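Local coordinates for protein CysE, serine acetyltransferase (Brucella abortus, PDB 4HZD) that probably transfers the acetyl group of acetyl-coenzyme A to L-serine, the step that yields O-acetylserine for cysteine biosynthesis, at residues P18-H21 against S22-A25. Numbering follows the deposited sequence.
Sequences PIWH and SIRA
Two donors of S22 grip the carbonyl oxygen P18 O: the hydroxyl OG at 2.6 Å and the backbone N at 3.0 Å. They arrive from opposite faces of the carbonyl plane. With OG beside its own backbone N (chi1 -44°), the serine side chain folds back along the helix, and its hydroxyl donates to the preceding turn. The i to i-4 hydrogen bonds continue from I23 N to I19 O, from R24 N to W20 O (2.9 Å) and from A25 N to H21 O. One turn apart, W20 and R24 pack closely through their side chains. R24 CG sits over the centre of the six-membered ring of the W20 indole, 3.6 Å from its centroid, in a CH-pi contact, and CD continues across the same face toward CE2 and NE1. A bend at chi3 (67°) then turns the guanidinium so that its plane stands 65° from the indole; the guanidinium edge meets W20 CZ2, 3.2 Å from R24 NH1. R24 NH2 is hydrogen-bonded to L46 O, tying this turn to the end of helix 38-46. On the buried side I19 and I23 lie side by side, I19 CG2 touching I23 CD1 at 3.8 Å, and both pack on L51 and F108. The arrangement is that of an amphipathic alpha-helix, here the first turns of helix 18-33 in the helical N-terminal domain of serine acetyltransferases, separate from the coenzyme A-binding left-handed beta-helix.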
ATOM      1  N   PRO A  18      28.321   6.454 -22.281  1.00 27.96           N
ATOM      2  CA  PRO A  18      28.298   7.730 -21.565  1.00 28.35           C
ATOM      3  C   PRO A  18      26.925   8.091 -20.998  1.00 26.76           C
ATOM      4  O   PRO A  18      26.863   8.872 -20.034  1.00 29.42           O
ATOM      5  CB  PRO A  18      28.733   8.760 -22.632  1.00 29.88           C
ATOM      6  CG  PRO A  18      28.449   8.085 -23.933  1.00 29.57           C
ATOM      7  CD  PRO A  18      28.761   6.636 -23.680  1.00 28.38           C
ATOM      8  N   ILE A  19      25.845   7.544 -21.573  1.00 25.79           N
ATOM      9  CA  ILE A  19      24.491   7.862 -21.092  1.00 25.32           C
ATOM     10  C   ILE A  19      24.319   7.304 -19.679  1.00 25.47           C
ATOM     11  O   ILE A  19      23.951   8.044 -18.781  1.00 24.85           O
ATOM     12  CB  ILE A  19      23.348   7.412 -22.055  1.00 25.42           C
ATOM     13  CG1 ILE A  19      23.355   8.228 -23.371  1.00 28.78           C
ATOM     14  CG2 ILE A  19      21.972   7.563 -21.383  1.00 24.61           C
ATOM     15  CD1 ILE A  19      22.551   7.596 -24.530  1.00 27.28           C
ATOM     16  N   TRP A  20      24.626   6.020 -19.479  1.00 25.43           N
ATOM     17  CA  TRP A  20      24.539   5.393 -18.127  1.00 25.25           C
ATOM     18  C   TRP A  20      25.460   6.023 -17.118  1.00 25.64           C
ATOM     19  O   TRP A  20      25.091   6.222 -15.943  1.00 26.63           O
ATOM     20  CB  TRP A  20      24.856   3.916 -18.251  1.00 25.43           C
ATOM     21  CG  TRP A  20      24.822   3.085 -16.982  1.00 25.59           C
ATOM     22  CD1 TRP A  20      25.739   2.115 -16.602  1.00 28.00           C
ATOM     23  CD2 TRP A  20      23.798   3.092 -15.908  1.00 25.50           C
ATOM     24  NE1 TRP A  20      25.365   1.515 -15.416  1.00 28.53           N
ATOM     25  CE2 TRP A  20      24.209   2.059 -14.945  1.00 27.15           C
ATOM     26  CE3 TRP A  20      22.626   3.822 -15.662  1.00 25.83           C
ATOM     27  CZ2 TRP A  20      23.466   1.786 -13.800  1.00 27.25           C
ATOM     28  CZ3 TRP A  20      21.881   3.534 -14.515  1.00 25.21           C
ATOM     29  CH2 TRP A  20      22.307   2.555 -13.590  1.00 24.61           C
ATOM     30  N   HIS A  21      26.692   6.313 -17.531  1.00 27.18           N
ATOM     31  CA  HIS A  21      27.641   6.900 -16.583  1.00 29.31           C
ATOM     32  C   HIS A  21      27.227   8.275 -16.160  1.00 26.69           C
ATOM     33  O   HIS A  21      27.340   8.604 -14.976  1.00 26.51           O
ATOM     34  CB  HIS A  21      29.089   6.885 -17.111  1.00 32.48           C
ATOM     35  CG  HIS A  21      29.622   5.498 -17.351  1.00 35.34           C
ATOM     36  ND1 HIS A  21      30.126   5.112 -18.542  1.00 38.55           N
ATOM     37  CD2 HIS A  21      29.674   4.375 -16.514  1.00 36.93           C
ATOM     38  CE1 HIS A  21      30.500   3.812 -18.469  1.00 40.81           C
ATOM     39  NE2 HIS A  21      30.217   3.361 -17.235  1.00 38.28           N
ATOM     40  N   SER A  22      26.749   9.103 -17.087  1.00 26.52           N
ATOM     41  CA  SER A  22      26.253  10.431 -16.677  1.00 25.53           C
ATOM     42  C   SER A  22      25.060  10.303 -15.743  1.00 23.39           C
ATOM     43  O   SER A  22      24.943  11.064 -14.784  1.00 25.99           O
ATOM     44  CB  SER A  22      25.833  11.313 -17.857  1.00 27.44           C
ATOM     45  OG  SER A  22      26.797  11.228 -18.860  1.00 36.97           O
ATOM     46  N   ILE A  23      24.152   9.372 -16.045  1.00 23.12           N
ATOM     47  CA  ILE A  23      22.991   9.178 -15.187  1.00 20.82           C
ATOM     48  C   ILE A  23      23.423   8.760 -13.766  1.00 21.11           C
ATOM     49  O   ILE A  23      22.903   9.283 -12.811  1.00 22.94           O
ATOM     50  CB  ILE A  23      21.972   8.174 -15.781  1.00 20.38           C
ATOM     51  CG1 ILE A  23      21.199   8.845 -16.923  1.00 19.93           C
ATOM     52  CG2 ILE A  23      20.994   7.660 -14.695  1.00 20.44           C
ATOM     53  CD1 ILE A  23      20.507   7.849 -17.851  1.00 21.59           C
ATOM     54  N   ARG A  24      24.380   7.851 -13.643  1.00 21.41           N
ATOM     55  CA  ARG A  24      24.884   7.449 -12.315  1.00 23.37           C
ATOM     56  C   ARG A  24      25.480   8.652 -11.534  1.00 23.34           C
ATOM     57  O   ARG A  24      25.204   8.830 -10.345  1.00 21.33           O
ATOM     58  CB  ARG A  24      25.917   6.327 -12.448  1.00 23.75           C
ATOM     59  CG  ARG A  24      25.340   4.986 -12.923  1.00 24.13           C
ATOM     60  CD  ARG A  24      26.392   3.867 -12.696  1.00 23.65           C
ATOM     61  NE  ARG A  24      26.619   3.632 -11.267  1.00 23.29           N
ATOM     62  CZ  ARG A  24      25.816   2.925 -10.478  1.00 25.27           C
ATOM     63  NH1 ARG A  24      24.703   2.388 -10.954  1.00 28.33           N
ATOM     64  NH2 ARG A  24      26.120   2.747  -9.205  1.00 28.82           N
ATOM     65  N   ALA A  25      26.291   9.466 -12.213  1.00 23.94           N
ATOM     66  CA  ALA A  25      26.882  10.655 -11.588  1.00 25.13           C
ATOM     67  C   ALA A  25      25.817  11.681 -11.148  1.00 25.83           C
ATOM     68  O   ALA A  25      25.871  12.255 -10.034  1.00 27.87           O
ATOM     69  CB  ALA A  25      27.878  11.286 -12.546  1.00 24.04           C
TER